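Local coordinates for protein CrmK (Actinoalloteichus sp. WH1-2216-6, PDB 5I1W) that carries a covalently bound FAD and probably catalyses an oxygen-dependent oxidation, at residues L152-V157 with R199-S204. Residues are numbered along the deposited sequence; the frame is centred on the assembly and turned at random.
Sequences LHAVEV and RYWLRS
Leu152 CD1 meets the Tyr200 ring at its edge, near the ring plane, 3.6 Å from Tyr200 CD1. Val155 lies alongside the same ring, with CG2 4.0 Å from Tyr200 CD1. Its chi1 of 61° turns CG2 anti to the backbone N and so beside the ring. Tyr200 also packs on Ala129 and Ile133 of helix 129-134, and its OH bonds to Gly130 O and Ser134 N, close to the FAD. On the opposite side of the sheet Ala154 CB lies 3.6 Å from Trp201 CE3, and Glu156 CB approaches CZ3. The strands are antiparallel neighbours in the five-stranded sheet of the FAD-binding domain. A classic beta bulge interrupts them: His153 and Ala154 both oppose Trp201. Trp201 O accepts a bond from His153 N (2.9 Å) and a weak one from Ala154 N. Beyond the bulge, Glu156 N bonds to Arg199 O at 3.0 Å. Arg199 CG sits over one face of the Trp201 ring, offset toward the rim. Arg199 NE bonds to Glu156 OE1 at 3.2 Å, almost straight (177°), as part of a salt bridge, from above the carboxylate plane. Thr198 and Thr40 also bond OE1. Arg199 NH1 pairs with Glu97 and Glu99. Replacing Arg199 by an alanine is likely to leave these three glutamates without their common positive partner.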
loop_
_atom_site.group_PDB
_atom_site.type_symbol
_atom_site.label_atom_id
_atom_site.label_comp_id
_atom_site.label_asym_id
_atom_site.label_seq_id
_atom_site.Cartn_x
_atom_site.Cartn_y
_atom_site.Cartn_z
ATOM N N LEU A 152 -17.552 13.594 -13.146
ATOM C CA LEU A 152 -16.635 14.706 -13.253
ATOM C C LEU A 152 -17.396 16.007 -13.446
ATOM O O LEU A 152 -17.942 16.296 -14.485
ATOM C CB LEU A 152 -15.667 14.498 -14.376
ATOM C CG LEU A 152 -14.665 15.640 -14.581
ATOM C CD1 LEU A 152 -13.748 15.784 -13.387
ATOM C CD2 LEU A 152 -13.881 15.377 -15.886
ATOM N N HIS A 153 -17.456 16.775 -12.395
ATOM C CA HIS A 153 -18.224 17.985 -12.398
ATOM C C HIS A 153 -17.412 19.102 -13.029
ATOM O O HIS A 153 -17.946 19.907 -13.790
ATOM C CB HIS A 153 -18.590 18.258 -10.957
ATOM C CG HIS A 153 -19.287 19.549 -10.726
ATOM N ND1 HIS A 153 -20.644 19.700 -10.897
ATOM C CD2 HIS A 153 -18.829 20.739 -10.262
ATOM C CE1 HIS A 153 -20.994 20.930 -10.557
ATOM N NE2 HIS A 153 -19.912 21.583 -10.175
ATOM N N ALA A 154 -16.101 19.125 -12.747
ATOM C CA ALA A 154 -15.221 20.176 -13.172
ATOM C C ALA A 154 -13.776 19.713 -13.146
ATOM O O ALA A 154 -13.433 18.782 -12.442
ATOM C CB ALA A 154 -15.415 21.420 -12.321
ATOM N N VAL A 155 -12.932 20.379 -13.919
ATOM C CA VAL A 155 -11.512 20.127 -13.886
ATOM C C VAL A 155 -10.807 21.492 -13.981
ATOM O O VAL A 155 -11.342 22.376 -14.588
ATOM C CB VAL A 155 -11.149 19.113 -14.983
ATOM C CG1 VAL A 155 -11.495 19.626 -16.375
ATOM C CG2 VAL A 155 -9.704 18.731 -14.924
ATOM N N GLU A 156 -9.665 21.667 -13.300
ATOM C CA GLU A 156 -8.833 22.847 -13.409
ATOM C C GLU A 156 -7.562 22.418 -14.125
ATOM O O GLU A 156 -6.922 21.462 -13.698
ATOM C CB GLU A 156 -8.472 23.401 -12.050
ATOM C CG GLU A 156 -7.652 24.678 -12.089
ATOM C CD GLU A 156 -7.166 25.106 -10.706
ATOM O OE1 GLU A 156 -6.115 24.577 -10.231
ATOM O OE2 GLU A 156 -7.841 25.975 -10.076
ATOM N N VAL A 157 -7.209 23.129 -15.195
ATOM C CA VAL A 157 -6.203 22.734 -16.130
ATOM C C VAL A 157 -5.299 23.922 -16.436
ATOM O O VAL A 157 -5.787 25.029 -16.712
ATOM C CB VAL A 157 -6.826 22.308 -17.455
ATOM C CG1 VAL A 157 -5.794 21.624 -18.300
ATOM C CG2 VAL A 157 -7.977 21.356 -17.228
ATOM N N ARG A 199 -6.502 19.791 -10.481
ATOM C CA ARG A 199 -7.486 19.203 -9.646
ATOM C C ARG A 199 -8.764 18.900 -10.415
ATOM O O ARG A 199 -9.003 19.422 -11.479
ATOM C CB ARG A 199 -7.785 20.082 -8.483
ATOM C CG ARG A 199 -8.573 21.329 -8.805
ATOM C CD ARG A 199 -8.380 22.380 -7.689
ATOM N NE ARG A 199 -7.028 22.908 -7.683
ATOM C CZ ARG A 199 -6.146 22.791 -6.687
ATOM N NH1 ARG A 199 -6.473 22.180 -5.556
ATOM N NH2 ARG A 199 -4.919 23.303 -6.825
ATOM N N TYR A 200 -9.514 17.956 -9.884
ATOM C CA TYR A 200 -10.765 17.551 -10.425
ATOM C C TYR A 200 -11.779 17.777 -9.318
ATOM O O TYR A 200 -11.435 17.705 -8.162
ATOM C CB TYR A 200 -10.783 16.036 -10.613
ATOM C CG TYR A 200 -9.866 15.427 -11.598
ATOM C CD1 TYR A 200 -10.241 15.314 -12.908
ATOM C CD2 TYR A 200 -8.659 14.876 -11.213
ATOM C CE1 TYR A 200 -9.422 14.709 -13.852
ATOM C CE2 TYR A 200 -7.822 14.260 -12.143
ATOM C CZ TYR A 200 -8.222 14.169 -13.453
ATOM O OH TYR A 200 -7.458 13.535 -14.393
ATOM N N TRP A 201 -13.040 17.920 -9.680
ATOM C CA TRP A 201 -14.122 18.033 -8.775
ATOM C C TRP A 201 -15.073 16.939 -9.183
ATOM O O TRP A 201 -15.400 16.858 -10.347
ATOM C CB TRP A 201 -14.823 19.371 -8.926
ATOM C CG TRP A 201 -14.134 20.484 -8.220
ATOM C CD1 TRP A 201 -14.262 20.783 -6.933
ATOM C CD2 TRP A 201 -13.200 21.437 -8.759
ATOM N NE1 TRP A 201 -13.495 21.846 -6.608
ATOM C CE2 TRP A 201 -12.833 22.278 -7.720
ATOM C CE3 TRP A 201 -12.661 21.664 -10.020
ATOM C CZ2 TRP A 201 -11.935 23.347 -7.887
ATOM C CZ3 TRP A 201 -11.801 22.731 -10.193
ATOM C CH2 TRP A 201 -11.448 23.561 -9.131
ATOM N N LEU A 202 -15.575 16.177 -8.206
ATOM C CA LEU A 202 -16.412 15.015 -8.440
ATOM C C LEU A 202 -17.737 15.137 -7.733
ATOM O O LEU A 202 -17.782 15.463 -6.555
ATOM C CB LEU A 202 -15.744 13.758 -7.912
ATOM C CG LEU A 202 -14.349 13.579 -8.491
ATOM C CD1 LEU A 202 -13.536 12.549 -7.722
ATOM C CD2 LEU A 202 -14.440 13.174 -9.929
ATOM N N ARG A 203 -18.800 14.774 -8.443
ATOM C CA ARG A 203 -20.131 14.920 -7.939
ATOM C C ARG A 203 -21.072 14.178 -8.826
ATOM O O ARG A 203 -20.890 14.211 -10.033
ATOM C CB ARG A 203 -20.477 16.363 -8.025
ATOM C CG ARG A 203 -21.863 16.684 -7.646
ATOM C CD ARG A 203 -21.997 18.168 -7.876
ATOM N NE ARG A 203 -22.961 18.604 -6.930
ATOM C CZ ARG A 203 -24.248 18.648 -7.168
ATOM N NH1 ARG A 203 -24.716 18.319 -8.375
ATOM N NH2 ARG A 203 -25.068 19.025 -6.190
ATOM N N SER A 204 -22.057 13.497 -8.261
ATOM C CA SER A 204 -23.095 12.862 -9.099
ATOM C C SER A 204 -23.911 13.910 -9.844
ATOM O O SER A 204 -24.273 14.889 -9.278
ATOM C CB SER A 204 -24.062 12.005 -8.272
ATOM O OG SER A 204 -23.372 10.990 -7.581
#